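Local coordinates for protein ofchtiv-allosamidin (PDB 6JMB) that probably hydrolyses the beta-1,4 linkages of chitin as a group IV insect chitinase of glycoside hydrolase family 18, and binds the inhibitor allosamidin, at residues A[80-94]-A[121-135]. Residues are numbered along the deposited sequence; the frame is centred on the assembly and turned at random.
Sequences VAVGGWSEGSAQYSI and LDVDWEYPNRRDTVH. With AMI (allosamizoline), chain C; NAA (2-acetamido-2-deoxy-beta-D-allopyranose), chain B; NAA (2-acetamido-2-deoxy-beta-D-allopyranose), chain D.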
loop_
_atom_site.group_PDB
_atom_site.type_symbol
_atom_site.label_atom_id
_atom_site.label_comp_id
_atom_site.label_asym_id
_atom_site.label_seq_id
_atom_site.Cartn_x
_atom_site.Cartn_y
_atom_site.Cartn_z
ATOM N N VAL A 80 -4.780 8.546 10.129
ATOM C CA VAL A 80 -4.700 9.400 8.952
ATOM C C VAL A 80 -3.286 9.273 8.389
ATOM O O VAL A 80 -2.305 9.243 9.147
ATOM C CB VAL A 80 -5.097 10.855 9.276
ATOM C CG1 VAL A 80 -4.084 11.539 10.223
ATOM C CG2 VAL A 80 -5.291 11.661 8.007
ATOM N N ALA A 81 -3.186 9.133 7.070
ATOM C CA ALA A 81 -1.899 8.973 6.400
ATOM C C ALA A 81 -1.485 10.277 5.731
ATOM O O ALA A 81 -2.266 10.876 4.983
ATOM C CB ALA A 81 -1.961 7.861 5.350
ATOM N N VAL A 82 -0.255 10.713 6.001
ATOM C CA VAL A 82 0.314 11.898 5.370
ATOM C C VAL A 82 1.304 11.458 4.302
ATOM O O VAL A 82 2.115 10.549 4.528
ATOM C CB VAL A 82 0.971 12.824 6.412
ATOM C CG1 VAL A 82 2.159 12.139 7.114
ATOM C CG2 VAL A 82 1.385 14.150 5.777
ATOM N N GLY A 83 1.230 12.088 3.136
ATOM C CA GLY A 83 2.182 11.815 2.082
ATOM C C GLY A 83 1.552 11.143 0.887
ATOM O O GLY A 83 0.557 11.631 0.340
ATOM N N GLY A 84 2.131 10.026 0.471
ATOM C CA GLY A 84 1.687 9.343 -0.723
ATOM C C GLY A 84 2.515 9.725 -1.935
ATOM O O GLY A 84 3.221 10.735 -1.954
ATOM N N TRP A 85 2.403 8.898 -2.978
ATOM C CA TRP A 85 3.178 9.096 -4.198
ATOM C C TRP A 85 3.006 10.505 -4.768
ATOM O O TRP A 85 3.990 11.182 -5.091
ATOM C CB TRP A 85 2.759 8.041 -5.227
ATOM C CG TRP A 85 3.433 8.180 -6.549
ATOM C CD1 TRP A 85 2.888 8.674 -7.702
ATOM C CD2 TRP A 85 4.777 7.814 -6.862
ATOM N NE1 TRP A 85 3.818 8.641 -8.712
ATOM C CE2 TRP A 85 4.985 8.114 -8.223
ATOM C CE3 TRP A 85 5.825 7.261 -6.124
ATOM C CZ2 TRP A 85 6.203 7.882 -8.860
ATOM C CZ3 TRP A 85 7.033 7.028 -6.761
ATOM C CH2 TRP A 85 7.209 7.336 -8.113
ATOM N N SER A 86 1.763 10.969 -4.894
ATOM C CA SER A 86 1.528 12.260 -5.541
ATOM C C SER A 86 2.048 13.439 -4.726
ATOM O O SER A 86 2.222 14.530 -5.281
ATOM C CB SER A 86 0.037 12.460 -5.817
ATOM O OG SER A 86 -0.476 11.430 -6.644
ATOM N N GLU A 87 2.283 13.257 -3.427
ATOM C CA GLU A 87 2.775 14.339 -2.582
ATOM C C GLU A 87 4.266 14.598 -2.758
ATOM O O GLU A 87 4.753 15.644 -2.318
ATOM C CB GLU A 87 2.466 14.037 -1.112
ATOM C CG GLU A 87 1.169 14.654 -0.605
ATOM C CD GLU A 87 1.341 16.127 -0.296
ATOM O OE1 GLU A 87 2.020 16.461 0.704
ATOM O OE2 GLU A 87 0.795 16.948 -1.067
ATOM N N GLY A 88 5.004 13.675 -3.366
ATOM C CA GLY A 88 6.407 13.927 -3.636
ATOM C C GLY A 88 7.267 13.932 -2.380
ATOM O O GLY A 88 6.850 13.567 -1.289
ATOM N N SER A 89 8.504 14.377 -2.563
ATOM C CA SER A 89 9.507 14.297 -1.515
ATOM C C SER A 89 10.028 15.647 -1.032
ATOM O O SER A 89 10.347 15.771 0.151
ATOM C CB SER A 89 10.676 13.414 -1.982
ATOM O OG SER A 89 11.650 13.266 -0.972
ATOM N N ALA A 90 10.080 16.663 -1.902
ATOM C CA ALA A 90 10.748 17.925 -1.579
ATOM C C ALA A 90 10.236 18.554 -0.286
ATOM O O ALA A 90 11.025 18.978 0.569
ATOM C CB ALA A 90 10.574 18.905 -2.737
ATOM N N GLN A 91 8.916 18.654 -0.130
ATOM C CA GLN A 91 8.398 19.366 1.034
ATOM C C GLN A 91 8.712 18.619 2.324
ATOM O O GLN A 91 8.980 19.246 3.356
ATOM C CB GLN A 91 6.897 19.603 0.903
ATOM C CG GLN A 91 6.514 20.541 -0.228
ATOM C CD GLN A 91 5.026 20.535 -0.503
ATOM O OE1 GLN A 91 4.340 21.529 -0.261
ATOM N NE2 GLN A 91 4.519 19.418 -1.008
ATOM N N TYR A 92 8.699 17.278 2.272
ATOM C CA TYR A 92 9.036 16.461 3.437
ATOM C C TYR A 92 10.514 16.576 3.771
ATOM O O TYR A 92 10.890 16.634 4.948
ATOM C CB TYR A 92 8.622 14.998 3.184
ATOM C CG TYR A 92 7.127 14.899 3.031
ATOM C CD1 TYR A 92 6.522 15.125 1.803
ATOM C CD2 TYR A 92 6.312 14.670 4.129
ATOM C CE1 TYR A 92 5.150 15.107 1.670
ATOM C CE2 TYR A 92 4.938 14.646 4.005
ATOM C CZ TYR A 92 4.366 14.861 2.773
ATOM O OH TYR A 92 2.995 14.854 2.645
ATOM N N SER A 93 11.359 16.625 2.740
ATOM C CA SER A 93 12.790 16.823 2.938
ATOM C C SER A 93 13.068 18.159 3.618
ATOM O O SER A 93 13.856 18.235 4.569
ATOM C CB SER A 93 13.484 16.743 1.580
ATOM O OG SER A 93 14.880 16.936 1.695
ATOM N N ILE A 94 12.419 19.225 3.147
ATOM C CA ILE A 94 12.600 20.543 3.756
ATOM C C ILE A 94 12.082 20.550 5.189
ATOM O O ILE A 94 12.760 21.018 6.111
ATOM C CB ILE A 94 11.913 21.620 2.901
ATOM C CG1 ILE A 94 12.609 21.748 1.550
ATOM C CG2 ILE A 94 11.906 22.957 3.635
ATOM C CD1 ILE A 94 11.780 22.501 0.528
ATOM N N LEU A 121 -1.199 8.568 13.412
ATOM C CA LEU A 121 -0.665 9.075 12.159
ATOM C C LEU A 121 0.151 7.987 11.478
ATOM O O LEU A 121 0.956 7.307 12.123
ATOM C CB LEU A 121 0.260 10.272 12.426
ATOM C CG LEU A 121 0.953 10.891 11.208
ATOM C CD1 LEU A 121 -0.057 11.594 10.315
ATOM C CD2 LEU A 121 2.055 11.851 11.637
ATOM N N ASP A 122 -0.053 7.836 10.174
ATOM C CA ASP A 122 0.787 7.005 9.327
ATOM C C ASP A 122 1.589 7.933 8.427
ATOM O O ASP A 122 1.017 8.818 7.781
ATOM C CB ASP A 122 -0.087 6.079 8.476
ATOM C CG ASP A 122 0.723 5.169 7.583
ATOM O OD1 ASP A 122 1.647 4.492 8.087
ATOM O OD2 ASP A 122 0.438 5.126 6.367
ATOM N N VAL A 123 2.905 7.756 8.398
ATOM C CA VAL A 123 3.780 8.600 7.589
ATOM C C VAL A 123 4.180 7.831 6.338
ATOM O O VAL A 123 4.799 6.760 6.425
ATOM C CB VAL A 123 5.012 9.066 8.379
ATOM C CG1 VAL A 123 5.844 10.015 7.529
ATOM C CG2 VAL A 123 4.583 9.750 9.672
ATOM N N ASP A 124 3.810 8.373 5.175
ATOM C CA ASP A 124 4.093 7.782 3.870
ATOM C C ASP A 124 4.855 8.784 3.003
ATOM O O ASP A 124 4.374 9.210 1.949
ATOM C CB ASP A 124 2.771 7.356 3.213
ATOM C CG ASP A 124 2.956 6.729 1.846
ATOM O OD1 ASP A 124 4.036 6.175 1.566
ATOM O OD2 ASP A 124 2.002 6.785 1.046
ATOM N N TRP A 125 6.039 9.187 3.454
ATOM C CA TRP A 125 6.901 10.068 2.676
ATOM C C TRP A 125 7.560 9.241 1.579
ATOM O O TRP A 125 8.295 8.292 1.871
ATOM C CB TRP A 125 7.940 10.662 3.627
ATOM C CG TRP A 125 9.101 11.433 3.035
ATOM C CD1 TRP A 125 9.348 11.731 1.717
ATOM C CD2 TRP A 125 10.173 12.009 3.784
ATOM N NE1 TRP A 125 10.518 12.459 1.611
ATOM C CE2 TRP A 125 11.044 12.634 2.864
ATOM C CE3 TRP A 125 10.482 12.053 5.147
ATOM C CZ2 TRP A 125 12.205 13.300 3.270
ATOM C CZ3 TRP A 125 11.632 12.716 5.552
ATOM C CH2 TRP A 125 12.486 13.322 4.612
ATOM N N GLU A 126 7.305 9.593 0.319
ATOM C CA GLU A 126 7.819 8.832 -0.822
ATOM C C GLU A 126 8.776 9.709 -1.634
ATOM O O GLU A 126 8.352 10.398 -2.566
ATOM C CB GLU A 126 6.651 8.279 -1.664
ATOM C CG GLU A 126 5.699 7.428 -0.814
ATOM C CD GLU A 126 4.806 6.490 -1.599
ATOM O OE1 GLU A 126 4.795 6.529 -2.845
ATOM O OE2 GLU A 126 4.110 5.680 -0.947
ATOM N N TYR A 127 10.074 9.697 -1.300
ATOM C CA TYR A 127 10.696 8.929 -0.223
ATOM C C TYR A 127 11.885 9.752 0.243
ATOM O O TYR A 127 12.410 10.568 -0.520
ATOM C CB TYR A 127 11.289 7.623 -0.754
ATOM C CG TYR A 127 10.308 6.693 -1.396
ATOM C CD1 TYR A 127 9.611 5.766 -0.633
ATOM C CD2 TYR A 127 10.078 6.730 -2.767
ATOM C CE1 TYR A 127 8.705 4.907 -1.207
ATOM C CE2 TYR A 127 9.164 5.867 -3.348
ATOM C CZ TYR A 127 8.491 4.964 -2.557
ATOM O OH TYR A 127 7.591 4.093 -3.115
ATOM N N PRO A 128 12.356 9.518 1.463
ATOM C CA PRO A 128 13.608 10.153 1.889
ATOM C C PRO A 128 14.720 9.871 0.891
ATOM O O PRO A 128 14.891 8.738 0.425
ATOM C CB PRO A 128 13.888 9.501 3.246
ATOM C CG PRO A 128 12.525 9.103 3.750
ATOM C CD PRO A 128 11.763 8.685 2.523
ATOM N N ASN A 129 15.451 10.927 0.525
ATOM C CA ASN A 129 16.641 10.801 -0.321
ATOM C C ASN A 129 16.315 10.259 -1.713
ATOM O O ASN A 129 17.167 9.664 -2.380
ATOM C CB ASN A 129 17.731 9.979 0.377
ATOM C CG ASN A 129 19.049 9.980 -0.371
ATOM O OD1 ASN A 129 19.446 10.983 -0.963
ATOM N ND2 ASN A 129 19.726 8.834 -0.360
ATOM N N ARG A 130 15.086 10.456 -2.183
ATOM C CA ARG A 130 14.717 10.034 -3.526
ATOM C C ARG A 130 13.809 11.072 -4.165
ATOM O O ARG A 130 13.324 11.998 -3.512
ATOM C CB ARG A 130 14.042 8.659 -3.525
ATOM C CG ARG A 130 14.940 7.549 -3.007
ATOM C CD ARG A 130 14.253 6.209 -2.989
ATOM N NE ARG A 130 13.861 5.788 -4.324
ATOM C CZ ARG A 130 13.018 4.792 -4.563
ATOM N NH1 ARG A 130 12.485 4.118 -3.555
ATOM N NH2 ARG A 130 12.705 4.472 -5.811
ATOM N N ARG A 131 13.585 10.899 -5.466
ATOM C CA ARG A 131 12.684 11.750 -6.249
ATOM C C ARG A 131 13.148 13.199 -6.109
ATOM O O ARG A 131 14.342 13.474 -6.313
ATOM C CB ARG A 131 11.238 11.454 -5.876
ATOM C CG ARG A 131 10.836 10.010 -6.118
ATOM C CD ARG A 131 9.418 9.748 -5.634
ATOM N NE ARG A 131 8.411 10.275 -6.552
ATOM C CZ ARG A 131 7.173 10.614 -6.192
ATOM N NH1 ARG A 131 6.791 10.510 -4.925
ATOM N NH2 ARG A 131 6.316 11.063 -7.100
ATOM N N ASP A 132 12.269 14.145 -5.768
ATOM C CA ASP A 132 12.644 15.551 -5.685
ATOM C C ASP A 132 13.142 15.959 -4.302
ATOM O O ASP A 132 12.951 17.112 -3.899
ATOM C CB ASP A 132 11.518 16.463 -6.188
ATOM C CG ASP A 132 10.225 16.298 -5.414
ATOM O OD1 ASP A 132 10.095 15.306 -4.680
ATOM O OD2 ASP A 132 9.331 17.165 -5.548
ATOM N N THR A 133 13.799 15.046 -3.583
ATOM C CA THR A 133 14.437 15.384 -2.317
ATOM C C THR A 133 15.301 16.630 -2.461
ATOM O O THR A 133 15.954 16.846 -3.487
ATOM C CB THR A 133 15.303 14.217 -1.829
ATOM O OG1 THR A 133 16.065 14.644 -0.694
ATOM C CG2 THR A 133 16.271 13.744 -2.917
ATOM N N VAL A 134 15.299 17.455 -1.420
ATOM C CA VAL A 134 16.101 18.667 -1.385
ATOM C C VAL A 134 17.435 18.436 -0.690
ATOM O O VAL A 134 18.467 18.928 -1.149
ATOM C CB VAL A 134 15.301 19.807 -0.716
ATOM C CG1 VAL A 134 16.186 21.016 -0.427
ATOM C CG2 VAL A 134 14.109 20.197 -1.575
ATOM N N HIS A 135 17.440 17.670 0.398
ATOM C CA HIS A 135 18.628 17.492 1.222
ATOM C C HIS A 135 19.309 16.145 1.027
ATOM O O HIS A 135 20.294 15.858 1.719
ATOM C CB HIS A 135 18.290 17.715 2.700
ATOM C CG HIS A 135 17.843 19.110 3.006
ATOM N ND1 HIS A 135 18.642 20.213 2.788
ATOM C CD2 HIS A 135 16.674 19.584 3.500
ATOM C CE1 HIS A 135 17.987 21.306 3.141
ATOM N NE2 HIS A 135 16.792 20.951 3.582
HETATM C C1 AMI C . 1.178 3.208 -2.413
HETATM C C2 AMI C . 1.322 4.732 -2.019
HETATM C C3 AMI C . 0.220 5.379 -2.697
HETATM C C4 AMI C . 0.003 4.525 -4.013
HETATM C C5 AMI C . 0.039 3.176 -3.469
HETATM C C6 AMI C . 0.277 2.071 -4.562
HETATM C C7 AMI C . 0.857 3.507 -0.238
HETATM C C8 AMI C . 0.788 4.199 2.211
HETATM C C9 AMI C . 0.264 1.779 1.549
HETATM N N2 AMI C . 1.231 4.772 -0.716
HETATM N N7 AMI C . 0.639 3.169 1.174
HETATM O O3 AMI C . 0.514 6.753 -2.944
HETATM O O4 AMI C . -1.259 4.700 -4.643
HETATM O O6 AMI C . 1.445 2.398 -5.286
HETATM O O7 AMI C . 0.720 2.558 -1.206
HETATM C C1 NAA B . -1.311 5.785 -5.517
HETATM C C2 NAA B . -2.477 5.606 -6.475
HETATM C C3 NAA B . -2.707 6.801 -7.320
HETATM C C4 NAA B . -2.902 8.038 -6.464
HETATM C C5 NAA B . -1.704 8.203 -5.538
HETATM C C6 NAA B . -1.836 9.370 -4.608
HETATM C C7 NAA B . -2.903 3.170 -7.143
HETATM C C8 NAA B . -2.471 1.944 -7.955
HETATM N N2 NAA B . -2.092 4.404 -7.291
HETATM O O3 NAA B . -1.547 6.956 -8.195
HETATM O O4 NAA B . -3.012 9.241 -7.251
HETATM O O5 NAA B . -1.583 7.005 -4.710
HETATM O O6 NAA B . -0.637 9.459 -3.869
HETATM O O7 NAA B . -3.841 3.153 -6.441
HETATM C C1 NAA D . -4.200 9.300 -7.913
HETATM C C2 NAA D . -4.683 10.742 -7.965
HETATM C C3 NAA D . -5.855 10.890 -8.897
HETATM C C4 NAA D . -5.590 10.357 -10.264
HETATM C C5 NAA D . -5.084 8.913 -10.171
HETATM C C6 NAA D . -4.585 8.391 -11.469
HETATM C C7 NAA D . -4.235 11.909 -5.701
HETATM C C8 NAA D . -4.708 12.266 -4.281
HETATM N N2 NAA D . -5.127 11.103 -6.595
HETATM O O3 NAA D . -6.919 10.076 -8.358
HETATM O O4 NAA D . -6.841 10.331 -10.966
HETATM O O5 NAA D . -3.903 8.806 -9.282
HETATM O O6 NAA D . -3.616 7.385 -11.119
HETATM O O7 NAA D . -3.150 12.279 -6.102
HETATM O O HOH W 1 5.284 11.567 -0.177
HETATM O O HOH W 2 15.112 22.501 5.226
#
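Two neighbouring parallel strands of the family 18 TIM barrel, 80-83 and 121-124, run side by side and deliver their C-terminal ends to the inhibitor site. Val-82 N donates to Asp-122 O, and Val-82 O accepts from Asp-124 N. The ladder ends with Gly-84 N on Asp-124 O (2.8 Å). Segment 121-135 carries the DxDxE signature of the family, Asp-122, Asp-124 and Glu-126. Glu-126 is at the position of the catalytic acid of family 18 and probably has that role here. Asp-124 OD2 lies 2.8 Å from N2 of allosamizoline, and Glu-126 OE2 is also close to N2. From the turn after strand 80-83, Trp-85 N gives a nearly straight hydrogen bond to O3 of the same group. Asp-122 points deeper into the barrel, where Tyr-9 and Thr-162 hold its carboxylate.

Beyond the strands, the guanidinium of Arg-131 lies flat on Trp-85, planes at 5°, with CZ 3.5 Å over the centroid of the six-membered ring, a cation-pi stack. NH1 and NH2 both donate to Trp-85 O, while NH1 also reaches Glu-126 O. Ser-89 OG accepts from Trp-125 NE1 (2.9 Å) in the indole plane and donates to Tyr-127 O from above the carbonyl plane. The serine reaches both because its OG is turned opposite the backbone N (chi1 -178°). Tyr-92 CB sits 3.3 Å from the centroid of the Trp-125 five-membered ring, a CH-pi contact; Pro-128 covers the other face. At the start of helix 90-97, Asp-132 OD1 takes Ser-89 N on its syn lone pair (2.8 Å). Ser-93 OG, also hydrogen-bonded to Asp-139, accepts from His-135 N (3.0 Å).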